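PDB 3WUX: unsaturated chondroitin disaccharide hydrolase from Streptococcus agalactiae, which hydrolyses unsaturated chondroitin, hyaluronan and heparin disaccharides, releasing the unsaturated uronic acid and preferring sulfated substrates. Local coordinates for residues Q39-I44 / K88-I93. The protein carries 2 engineered substitutions. Residues are numbered along the deposited sequence; the frame is centred on the assembly and turned at random.
Sequences QLYINI and KKLKNI
Ile44 and Leu90 meet through their outermost methyls, Ile44 CD1 lying 3.5 Å from Leu90 CD2, with the two side chains at about a right angle. Ile44 also reaches Ile93. With chi1 -79°, Ile44 CG1 stands beside the backbone N and CG2 anti to it, which sends the two branches to different partners. Ile44 CG2 comes 3.4 Å from Ile93 CD1, tighter than a usual carbon contact. Ile44 thus spans both residues, CD1 packing mainly on Leu90 and CG2 on Ile93. The Leu90 side chain crosses the end of Tyr41 as well. Leu90 CD2 sits 4.0 Å from Tyr41 CZ, and Leu90 CD1 is 3.6 Å from Tyr41 OH.

Lys89 runs alongside with its chain fully extended. Lys89 CD is at the edge of the Tyr41 ring, 4.5 Å from Tyr41 CE1, and Lys89 CE is 4.2 Å from Ile44 CG2. The lysine thus gives its methylene chain to the contact.

Polar bonds hold the Tyr41 end. Its hydroxyl is hydrogen-bonded to Asn85 ND2, at the end of helix 71-85, and to Asp87 OD2, in the link to helix 88-106. Asp87 OD1 also accepts from Lys89 N at the start of helix 88-106. The tyrosine therefore ties helix 26-47 to the end of helix 71-85 and the link that follows it.

The two segment axes stay 12.2 Å apart at 49°, and the gap is filled by the ends of side chains from both helices. This is plain helix-to-helix packing at the periphery of the alpha6/alpha6-barrel, away from the substrate site.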
loop_
_atom_site.group_PDB
_atom_site.type_symbol
_atom_site.label_atom_id
_atom_site.label_comp_id
_atom_site.label_asym_id
_atom_site.label_seq_id
_atom_site.Cartn_x
_atom_site.Cartn_y
_atom_site.Cartn_z
ATOM N N GLN A 39 19.866 -5.706 -0.526
ATOM C CA GLN A 39 19.035 -6.786 -0.008
ATOM C C GLN A 39 18.206 -7.457 -1.106
ATOM O O GLN A 39 18.022 -8.675 -1.104
ATOM C CB GLN A 39 18.114 -6.266 1.100
ATOM C CG GLN A 39 17.349 -7.360 1.821
ATOM C CD GLN A 39 18.272 -8.359 2.497
ATOM O OE1 GLN A 39 19.153 -7.981 3.272
ATOM N NE2 GLN A 39 18.081 -9.641 2.198
ATOM N N LEU A 40 17.705 -6.661 -2.048
ATOM C CA LEU A 40 16.897 -7.186 -3.148
ATOM C C LEU A 40 17.723 -8.122 -4.050
ATOM O O LEU A 40 17.271 -9.209 -4.409
ATOM C CB LEU A 40 16.303 -6.035 -3.968
ATOM C CG LEU A 40 14.933 -6.241 -4.615
ATOM C CD1 LEU A 40 13.857 -6.522 -3.561
ATOM C CD2 LEU A 40 14.545 -5.031 -5.454
ATOM N N TYR A 41 18.933 -7.696 -4.414
ATOM C CA TYR A 41 19.801 -8.519 -5.261
ATOM C C TYR A 41 20.187 -9.837 -4.577
ATOM O O TYR A 41 20.272 -10.879 -5.229
ATOM C CB TYR A 41 21.036 -7.734 -5.703
ATOM C CG TYR A 41 20.799 -6.911 -6.948
ATOM C CD1 TYR A 41 20.918 -7.473 -8.209
ATOM C CD2 TYR A 41 20.454 -5.568 -6.864
ATOM C CE1 TYR A 41 20.701 -6.722 -9.351
ATOM C CE2 TYR A 41 20.232 -4.813 -7.999
ATOM C CZ TYR A 41 20.358 -5.393 -9.239
ATOM O OH TYR A 41 20.138 -4.640 -10.371
ATOM N N ILE A 42 20.398 -9.786 -3.265
ATOM C CA ILE A 42 20.614 -10.998 -2.476
ATOM C C ILE A 42 19.378 -11.902 -2.475
ATOM O O ILE A 42 19.483 -13.120 -2.640
ATOM C CB ILE A 42 20.999 -10.656 -1.033
ATOM C CG1 ILE A 42 22.384 -10.006 -1.001
ATOM C CG2 ILE A 42 20.963 -11.901 -0.158
ATOM C CD1 ILE A 42 22.874 -9.674 0.392
ATOM N N ASN A 43 18.205 -11.303 -2.291
ATOM C CA ASN A 43 16.962 -12.067 -2.330
ATOM C C ASN A 43 16.623 -12.640 -3.704
ATOM O O ASN A 43 15.911 -13.637 -3.808
ATOM C CB ASN A 43 15.791 -11.240 -1.777
ATOM C CG ASN A 43 15.845 -11.094 -0.274
ATOM O OD1 ASN A 43 16.645 -11.751 0.390
ATOM N ND2 ASN A 43 14.983 -10.235 0.277
ATOM N N ILE A 44 17.128 -12.017 -4.760
ATOM C CA ILE A 44 16.884 -12.528 -6.099
ATOM C C ILE A 44 17.465 -13.934 -6.272
ATOM O O ILE A 44 16.843 -14.804 -6.879
ATOM C CB ILE A 44 17.449 -11.581 -7.164
ATOM C CG1 ILE A 44 16.498 -10.402 -7.370
ATOM C CG2 ILE A 44 17.642 -12.303 -8.470
ATOM C CD1 ILE A 44 17.000 -9.382 -8.361
ATOM N N LYS A 88 18.679 -4.717 -16.741
ATOM C CA LYS A 88 17.844 -5.661 -17.494
ATOM C C LYS A 88 17.644 -7.001 -16.792
ATOM O O LYS A 88 16.712 -7.740 -17.110
ATOM C CB LYS A 88 18.444 -5.905 -18.880
ATOM C CG LYS A 88 18.465 -4.684 -19.780
ATOM C CD LYS A 88 17.057 -4.232 -20.112
ATOM C CE LYS A 88 17.054 -3.330 -21.335
ATOM N NZ LYS A 88 15.663 -2.947 -21.715
ATOM N N LYS A 89 18.532 -7.323 -15.858
ATOM C CA LYS A 89 18.360 -8.528 -15.056
ATOM C C LYS A 89 17.052 -8.456 -14.272
ATOM O O LYS A 89 16.264 -9.411 -14.243
ATOM C CB LYS A 89 19.522 -8.690 -14.092
ATOM C CG LYS A 89 19.342 -9.817 -13.095
ATOM C CD LYS A 89 20.639 -10.056 -12.341
ATOM C CE LYS A 89 20.522 -11.200 -11.358
ATOM N NZ LYS A 89 21.852 -11.509 -10.768
ATOM N N LEU A 90 16.822 -7.310 -13.640
ATOM C CA LEU A 90 15.566 -7.080 -12.918
ATOM C C LEU A 90 14.363 -7.225 -13.841
ATOM O O LEU A 90 13.368 -7.864 -13.486
ATOM C CB LEU A 90 15.571 -5.681 -12.295
ATOM C CG LEU A 90 16.698 -5.420 -11.301
ATOM C CD1 LEU A 90 16.649 -3.983 -10.791
ATOM C CD2 LEU A 90 16.600 -6.397 -10.147
ATOM N N LYS A 91 14.452 -6.619 -15.023
ATOM C CA LYS A 91 13.366 -6.670 -15.999
ATOM C C LYS A 91 13.064 -8.105 -16.404
ATOM O O LYS A 91 11.898 -8.499 -16.511
ATOM C CB LYS A 91 13.705 -5.838 -17.240
ATOM C CG LYS A 91 12.736 -6.022 -18.413
ATOM C CD LYS A 91 13.490 -6.388 -19.695
ATOM C CE LYS A 91 12.559 -6.558 -20.891
ATOM N NZ LYS A 91 13.329 -6.851 -22.141
ATOM N N ASN A 92 14.121 -8.887 -16.613
ATOM C CA ASN A 92 13.982 -10.272 -17.061
ATOM C C ASN A 92 13.237 -11.108 -16.028
ATOM O O ASN A 92 12.255 -11.784 -16.342
ATOM C CB ASN A 92 15.370 -10.872 -17.361
ATOM C CG ASN A 92 15.290 -12.225 -18.041
ATOM O OD1 ASN A 92 15.055 -13.243 -17.388
ATOM N ND2 ASN A 92 15.498 -12.245 -19.360
ATOM N N ILE A 93 13.674 -11.018 -14.779
ATOM C CA ILE A 93 13.058 -11.778 -13.702
ATOM C C ILE A 93 11.623 -11.345 -13.420
ATOM O O ILE A 93 10.739 -12.185 -13.258
ATOM C CB ILE A 93 13.850 -11.641 -12.413
ATOM C CG1 ILE A 93 15.295 -12.063 -12.646
ATOM C CG2 ILE A 93 13.210 -12.470 -11.317
ATOM C CD1 ILE A 93 16.206 -11.681 -11.524
#